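Local coordinates for protein aromatic-ring-hydroxylating dioxygenase beta subunit (Catenulispora acidiphila, PDB 6VW4) that is of unknown function but binds a tricyclic naphthopyran acid in the pocket of an NTF2-like fold, possibly linked to polyketide biosynthesis, at residues 120-125 with 132-137. Residues are numbered along the deposited sequence; the frame is centred on the assembly and turned at random.
With SDN ([(3S)-9-hydroxy-1-methyl-10-oxo-4,10-dihydro-3H-benzo[g]isochromen-3-yl]acetic acid), chain C.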
ATOM      1  N   VAL A 120     -12.629  -2.378   4.647  1.00 29.74           N
ATOM      2  CA  VAL A 120     -13.226  -1.198   5.254  1.00 31.54           C
ATOM      3  C   VAL A 120     -14.031  -0.468   4.197  1.00 32.70           C
ATOM      4  O   VAL A 120     -13.591  -0.339   3.045  1.00 33.67           O
ATOM      5  CB  VAL A 120     -12.169  -0.256   5.854  1.00 36.54           C
ATOM      6  CG1 VAL A 120     -12.850   0.958   6.536  1.00 40.47           C
ATOM      7  CG2 VAL A 120     -11.298  -0.984   6.825  1.00 39.10           C
ATOM      8  N   ARG A 121     -15.176   0.061   4.600  1.00 31.46           N
ATOM      9  CA  ARG A 121     -15.949   0.979   3.765  1.00 36.54           C
ATOM     10  C   ARG A 121     -16.064   2.343   4.442  1.00 39.77           C
ATOM     11  O   ARG A 121     -16.520   2.446   5.591  1.00 34.61           O
ATOM     12  CB  ARG A 121     -17.340   0.432   3.480  1.00 37.43           C
ATOM     13  CG  ARG A 121     -18.213   1.448   2.749  1.00 47.45           C
ATOM     14  CD  ARG A 121     -19.471   0.833   2.150  1.00 41.59           C
ATOM     15  NE  ARG A 121     -19.200  -0.083   1.054  1.00 48.44           N
ATOM     16  CZ  ARG A 121     -20.096  -0.892   0.499  1.00 56.07           C
ATOM     17  NH1 ARG A 121     -21.344  -0.904   0.939  1.00 59.82           N
ATOM     18  NH2 ARG A 121     -19.738  -1.691  -0.501  1.00 64.26           N
ATOM     19  N   ASP A 122     -15.638   3.382   3.736  1.00 33.78           N
ATOM     20  CA  ASP A 122     -15.782   4.758   4.180  1.00 31.02           C
ATOM     21  C   ASP A 122     -16.845   5.435   3.323  1.00 36.89           C
ATOM     22  O   ASP A 122     -17.005   5.110   2.139  1.00 32.36           O
ATOM     23  CB  ASP A 122     -14.479   5.549   4.025  1.00 28.17           C
ATOM     24  CG  ASP A 122     -13.523   5.348   5.157  1.00 40.80           C
ATOM     25  OD1 ASP A 122     -13.895   4.657   6.139  1.00 41.96           O
ATOM     26  OD2 ASP A 122     -12.403   5.907   5.067  1.00 43.22           O
ATOM     27  N   VAL A 123     -17.552   6.398   3.914  1.00 34.95           N
ATOM     28  CA  VAL A 123     -18.376   7.345   3.159  1.00 26.02           C
ATOM     29  C   VAL A 123     -17.856   8.743   3.481  1.00 32.20           C
ATOM     30  O   VAL A 123     -17.747   9.116   4.659  1.00 30.51           O
ATOM     31  CB  VAL A 123     -19.865   7.223   3.491  1.00 33.60           C
ATOM     32  CG1 VAL A 123     -20.635   8.299   2.743  1.00 39.03           C
ATOM     33  CG2 VAL A 123     -20.402   5.808   3.113  1.00 30.53           C
ATOM     34  N   LEU A 124     -17.483   9.494   2.445  1.00 31.54           N
ATOM     35  CA  LEU A 124     -16.945  10.840   2.601  1.00 33.56           C
ATOM     36  C   LEU A 124     -17.908  11.851   1.990  1.00 38.70           C
ATOM     37  O   LEU A 124     -18.603  11.565   1.006  1.00 34.32           O
ATOM     38  CB  LEU A 124     -15.568  11.014   1.938  1.00 37.44           C
ATOM     39  CG  LEU A 124     -14.505  10.137   2.639  1.00 39.36           C
ATOM     40  CD1 LEU A 124     -14.218   8.919   1.780  1.00 43.62           C
ATOM     41  CD2 LEU A 124     -13.208  10.800   2.880  1.00 50.16           C
ATOM     42  N   VAL A 125     -17.923  13.036   2.595  1.00 30.79           N
ATOM     43  CA  VAL A 125     -18.668  14.191   2.137  1.00 35.26           C
ATOM     44  C   VAL A 125     -17.707  15.372   2.155  1.00 36.80           C
ATOM     45  O   VAL A 125     -16.612  15.313   2.713  1.00 36.21           O
ATOM     46  CB  VAL A 125     -19.909  14.507   3.005  1.00 38.73           C
ATOM     47  CG1 VAL A 125     -20.909  13.410   2.919  1.00 31.59           C
ATOM     48  CG2 VAL A 125     -19.522  14.733   4.419  1.00 29.35           C
ATOM     49  N   LEU A 132     -12.610  17.480   2.604  1.00 43.26           N
ATOM     50  CA  LEU A 132     -13.322  16.218   2.775  1.00 42.56           C
ATOM     51  C   LEU A 132     -13.463  15.903   4.257  1.00 32.56           C
ATOM     52  O   LEU A 132     -12.593  16.236   5.073  1.00 31.58           O
ATOM     53  CB  LEU A 132     -12.574  15.056   2.101  1.00 39.59           C
ATOM     54  CG  LEU A 132     -12.610  14.927   0.574  1.00 45.28           C
ATOM     55  CD1 LEU A 132     -11.666  13.781   0.143  1.00 36.08           C
ATOM     56  CD2 LEU A 132     -14.020  14.695   0.083  1.00 39.49           C
ATOM     57  N   LEU A 133     -14.563  15.243   4.606  1.00 30.99           N
ATOM     58  CA  LEU A 133     -14.698  14.682   5.939  1.00 37.96           C
ATOM     59  C   LEU A 133     -15.341  13.317   5.831  1.00 29.91           C
ATOM     60  O   LEU A 133     -16.082  13.052   4.886  1.00 32.37           O
ATOM     61  CB  LEU A 133     -15.569  15.548   6.866  1.00 39.25           C
ATOM     62  CG  LEU A 133     -15.157  16.980   7.204  1.00 40.71           C
ATOM     63  CD1 LEU A 133     -16.443  17.780   7.548  1.00 39.74           C
ATOM     64  CD2 LEU A 133     -14.168  16.988   8.319  1.00 39.46           C
ATOM     65  N   THR A 134     -15.104  12.480   6.844  1.00 27.58           N
ATOM     66  CA  THR A 134     -15.617  11.114   6.866  1.00 27.57           C
ATOM     67  C   THR A 134     -16.963  11.108   7.582  1.00 32.12           C
ATOM     68  O   THR A 134     -17.047  11.387   8.781  1.00 32.42           O
ATOM     69  CB  THR A 134     -14.634  10.156   7.569  1.00 29.99           C
ATOM     70  OG1 THR A 134     -13.327  10.310   7.043  1.00 24.89           O
ATOM     71  CG2 THR A 134     -15.028   8.671   7.404  1.00 31.11           C
ATOM     72  N   ALA A 135     -17.999  10.794   6.842  1.00 30.38           N
ATOM     73  CA  ALA A 135     -19.316  10.600   7.411  1.00 34.66           C
ATOM     74  C   ALA A 135     -19.418   9.254   8.104  1.00 45.35           C
ATOM     75  O   ALA A 135     -20.065   9.137   9.152  1.00 40.24           O
ATOM     76  CB  ALA A 135     -20.367  10.682   6.311  1.00 33.33           C
ATOM     77  N   SER A 136     -18.825   8.216   7.513  1.00 38.75           N
ATOM     78  CA  SER A 136     -18.835   6.910   8.154  1.00 44.66           C
ATOM     79  C   SER A 136     -17.612   6.074   7.780  1.00 39.28           C
ATOM     80  O   SER A 136     -17.036   6.214   6.684  1.00 31.51           O
ATOM     81  CB  SER A 136     -20.137   6.136   7.826  1.00 33.17           C
ATOM     82  OG  SER A 136     -20.382   6.086   6.437  1.00 48.42           O
ATOM     83  N   ARG A 137     -17.245   5.200   8.717  1.00 35.48           N
ATOM     84  CA  ARG A 137     -16.207   4.191   8.550  1.00 39.01           C
ATOM     85  C   ARG A 137     -16.702   2.884   9.163  1.00 45.05           C
ATOM     86  O   ARG A 137     -17.024   2.819  10.355  1.00 30.98           O
ATOM     87  CB  ARG A 137     -14.897   4.640   9.196  1.00 40.98           C
ATOM     88  CG  ARG A 137     -13.873   3.524   9.339  1.00 45.62           C
ATOM     89  CD  ARG A 137     -12.496   4.112   9.494  1.00 38.39           C
ATOM     90  NE  ARG A 137     -12.074   4.711   8.244  1.00 41.60           N
ATOM     91  CZ  ARG A 137     -11.004   5.484   8.120  1.00 45.08           C
ATOM     92  NH1 ARG A 137     -10.266   5.763   9.180  1.00 43.87           N
ATOM     93  NH2 ARG A 137     -10.693   6.011   6.944  1.00 42.87           N
TER
HETATM   94  O4  SDN C 201      -9.423   3.819  12.290  1.00 64.73           O
HETATM   95  C11 SDN C 201      -9.360   2.681  11.485  1.00 57.36           C
HETATM   96  C12 SDN C 201      -9.245   1.401  12.027  1.00 58.35           C
HETATM   97  C13 SDN C 201      -9.193   1.253  13.565  1.00 66.94           C
HETATM   98  O5  SDN C 201      -9.251   2.214  14.260  1.00 70.41           O
HETATM   99  C14 SDN C 201      -9.069  -0.135  14.167  1.00 81.79           C
HETATM  100  C15 SDN C 201      -9.039  -0.298  15.706  1.00 89.40           C
HETATM  101  O3  SDN C 201      -9.545  -1.551  16.213  1.00 88.46           O
HETATM  102  C16 SDN C 201      -8.684   0.845  16.668  1.00 82.42           C
HETATM  103  C10 SDN C 201      -9.360   2.826  10.107  1.00 67.24           C
HETATM  104  C9  SDN C 201      -9.279   1.702   9.270  1.00 58.92           C
HETATM  105  C8  SDN C 201      -9.179   0.429   9.808  1.00 60.13           C
HETATM  106  C7  SDN C 201      -9.153   0.268  11.190  1.00 70.66           C
HETATM  107  C6  SDN C 201      -9.025  -1.170  11.791  1.00 72.91           C
HETATM  108  C5  SDN C 201      -8.999  -1.298  13.313  1.00 78.70           C
HETATM  109  C4  SDN C 201      -8.899  -2.634  13.902  1.00 86.00           C
HETATM  110  C3  SDN C 201      -9.185  -2.720  15.393  1.00 86.87           C
HETATM  111  C2  SDN C 201      -7.812  -3.146  15.880  1.00 87.75           C
HETATM  112  C1  SDN C 201      -7.580  -4.539  16.428  1.00 88.97           C
HETATM  113  O2  SDN C 201      -8.516  -5.371  16.426  1.00 87.12           O
HETATM  114  O1  SDN C 201      -6.435  -4.821  16.889  1.00 98.21           O
HETATM  115  O   HOH W   1     -11.970   8.538   5.667  1.00 30.64           O
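D122 and R137, a non-hydrogen-bonded pair, run side by side on the face of an antiparallel beta hairpin that helix 8-26 covers, in the curved sheet of this SnoaL-like, NTF2-type fold, and their salt bridge lies at the ligand pocket. R137 presents its NE–NH2 side to the carboxylate: NE reaches OD1 of D122 at 2.8 Å and NH2 reaches OD2 of D122 at 2.5 Å, each on a syn lone pair. The two planes are only 18° apart, so the paired bonds should fix the rotation of the guanidinium. The R137 chain leaves with CG anti to the backbone N (chi1 167°) and bends at chi3 (-70°), which brings one guanidinium face up to the rim of the SDN ring at C9 and C10, the two planes steeply inclined; NH1 of R137 comes within 3.2 Å of SDN C10. V120 joins this wall, CG1 against CG of R137 and CG2 toward SDN C8.

Behind the pair, a water donates to D122 OD2 and accepts from T134 OG1. Helix 8-26 backs this polar cluster: Q18 NE2 also bonds D122 OD2, and H17 NE2 bonds T134 OG1. Further along the same face, L124 CD2 meets L132 CD1 beneath the helix.

The strands pair regularly at V125 and L133 through two nearly straight backbone bonds. A classic beta bulge then places both A135 and S136 opposite V123, turning the second strand through a corner. On the other face, OG of S136 sits 3.2 Å from CB of V123. At the bulge, V123 O accepts two amides, A135 N at 2.8 Å and S136 N at 3.2 Å.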